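Local structure of D-xylonate dehydratase (Caulobacter crescentus, 5OYN) at residues A[146-151]-A[262-267]. The protein catalyses the dehydration of D-xylonate to 2-dehydro-3-deoxy-D-arabinonate in D-xylose degradation, and dehydrates D-gluconate with similar efficiency. Residues are numbered along the deposited sequence; the frame is centred on the assembly and turned at random.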
loop_
_atom_site.group_PDB
_atom_site.type_symbol
_atom_site.label_atom_id
_atom_site.label_comp_id
_atom_site.label_asym_id
_atom_site.label_seq_id
_atom_site.Cartn_x
_atom_site.Cartn_y
_atom_site.Cartn_z
ATOM N N MET A 146 -0.092 26.617 -12.084
ATOM C CA MET A 146 -0.898 27.799 -11.783
ATOM C C MET A 146 -1.072 27.991 -10.277
ATOM O O MET A 146 -0.831 29.078 -9.742
ATOM C CB MET A 146 -2.257 27.693 -12.470
ATOM C CG MET A 146 -2.194 27.977 -13.952
ATOM S SD MET A 146 -3.641 27.389 -14.853
ATOM C CE MET A 146 -4.988 27.931 -13.801
ATOM N N ALA A 147 -1.458 26.930 -9.571
ATOM C CA ALA A 147 -1.725 27.047 -8.143
ATOM C C ALA A 147 -0.452 27.322 -7.360
ATOM O O ALA A 147 -0.452 28.137 -6.429
ATOM C CB ALA A 147 -2.404 25.776 -7.635
ATOM N N ALA A 148 0.640 26.642 -7.703
ATOM C CA ALA A 148 1.874 26.866 -6.961
ATOM C C ALA A 148 2.373 28.300 -7.116
ATOM O O ALA A 148 2.959 28.845 -6.175
ATOM C CB ALA A 148 2.952 25.872 -7.396
ATOM N N THR A 149 2.158 28.937 -8.280
ATOM C CA THR A 149 2.718 30.276 -8.426
ATOM C C THR A 149 1.870 31.317 -7.704
ATOM O O THR A 149 2.421 32.222 -7.067
ATOM C CB THR A 149 2.901 30.665 -9.899
ATOM O OG1 THR A 149 1.656 31.093 -10.447
ATOM C CG2 THR A 149 3.423 29.522 -10.710
ATOM N N THR A 150 0.538 31.206 -7.783
ATOM C CA THR A 150 -0.329 32.097 -7.016
ATOM C C THR A 150 0.100 32.147 -5.560
ATOM O O THR A 150 0.194 33.222 -4.959
ATOM C CB THR A 150 -1.787 31.648 -7.112
ATOM O OG1 THR A 150 -2.261 31.803 -8.456
ATOM C CG2 THR A 150 -2.656 32.475 -6.189
ATOM N N VAL A 151 0.379 30.986 -4.976
ATOM C CA VAL A 151 0.833 30.967 -3.594
ATOM C C VAL A 151 2.314 31.300 -3.521
ATOM O O VAL A 151 2.757 32.022 -2.619
ATOM C CB VAL A 151 0.503 29.611 -2.956
ATOM C CG1 VAL A 151 1.180 29.467 -1.594
ATOM C CG2 VAL A 151 -1.004 29.472 -2.838
ATOM N N VAL A 262 13.934 29.195 -3.625
ATOM C CA VAL A 262 13.685 29.385 -5.058
ATOM C C VAL A 262 12.198 29.161 -5.337
ATOM O O VAL A 262 11.749 28.023 -5.491
ATOM C CB VAL A 262 14.544 28.452 -5.910
ATOM C CG1 VAL A 262 14.263 28.684 -7.383
ATOM C CG2 VAL A 262 16.009 28.619 -5.587
ATOM N N LYS A 263 11.438 30.252 -5.449
ATOM C CA LYS A 263 10.003 30.266 -5.707
ATOM C C LYS A 263 9.689 30.211 -7.204
ATOM O O LYS A 263 10.558 30.465 -8.049
ATOM C CB LYS A 263 9.380 31.525 -5.104
ATOM C CG LYS A 263 9.415 31.584 -3.582
ATOM C CD LYS A 263 8.911 32.938 -3.091
ATOM C CE LYS A 263 9.045 33.070 -1.595
ATOM N NZ LYS A 263 10.225 32.279 -1.144
ATOM N N PRO A 264 8.448 29.854 -7.565
ATOM C CA PRO A 264 8.051 29.925 -8.984
ATOM C C PRO A 264 8.265 31.293 -9.616
ATOM O O PRO A 264 8.786 31.381 -10.738
ATOM C CB PRO A 264 6.561 29.544 -8.949
ATOM C CG PRO A 264 6.382 28.757 -7.722
ATOM C CD PRO A 264 7.436 29.177 -6.737
ATOM N N LEU A 265 7.864 32.370 -8.932
ATOM C CA LEU A 265 7.997 33.711 -9.499
ATOM C C LEU A 265 9.449 34.074 -9.810
ATOM O O LEU A 265 9.688 35.040 -10.541
ATOM C CB LEU A 265 7.375 34.748 -8.552
ATOM C CG LEU A 265 5.839 34.815 -8.579
ATOM C CD1 LEU A 265 5.277 35.751 -7.532
ATOM C CD2 LEU A 265 5.306 35.193 -9.962
ATOM N N ASP A 266 10.421 33.324 -9.285
ATOM C CA ASP A 266 11.810 33.515 -9.682
ATOM C C ASP A 266 12.133 32.788 -10.978
ATOM O O ASP A 266 13.068 33.178 -11.688
ATOM C CB ASP A 266 12.753 33.027 -8.580
ATOM C CG ASP A 266 12.454 33.650 -7.231
ATOM O OD1 ASP A 266 11.758 34.694 -7.192
ATOM O OD2 ASP A 266 12.917 33.096 -6.208
ATOM N N ILE A 267 11.389 31.729 -11.291
ATOM C CA ILE A 267 11.690 30.904 -12.456
ATOM C C ILE A 267 10.890 31.345 -13.672
ATOM O O ILE A 267 11.424 31.417 -14.783
ATOM C CB ILE A 267 11.425 29.424 -12.121
ATOM C CG1 ILE A 267 12.181 29.022 -10.851
ATOM C CG2 ILE A 267 11.817 28.539 -13.297
ATOM C CD1 ILE A 267 13.589 28.506 -11.116
#
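P264 meets T149 and A148 on the last turn of helix 141-151, a small buried van der Waals contact with no hydrogen bond across it. Just ahead of the proline, K263 leads its chain away from the helix, and its NZ forms a salt bridge with D261. P264 turns its CB toward the helix: this atom lies 3.6 Å from T149 CG2, the two side chains crossing at a slant, while P264 CG sits 3.8 Å from A148 O and 4.5 Å from A148 CB. At T149, chi1 of 80° sets CG2 anti to the carbonyl carbon and turns OG1 back to its own helix, where it donates to M146 O at 3.3 Å, tilted 31° from the carbonyl plane; that oxygen also takes the N-H of T150. With T149 cut back to an alanine, CG2 and OG1 go, and P264 CB is likely to lose its closest contact on this helix while M146 O is left with one donor fewer. L265 gives its backbone N to N152 OD1, just beyond the helix end. D266 then closes the turn, its OD2 accepting K263 N at 3.3 Å from above the carboxylate plane, and I267 N bonds to P264 O. Helix 141-151 is the helix of the beta-alpha-beta crossover joining the neighbouring parallel strands 130-135 and 155-159; M146 packs on helices 109-125 and 289-299, while P264 lies in the connection from helix 241-259 to helix 270-282.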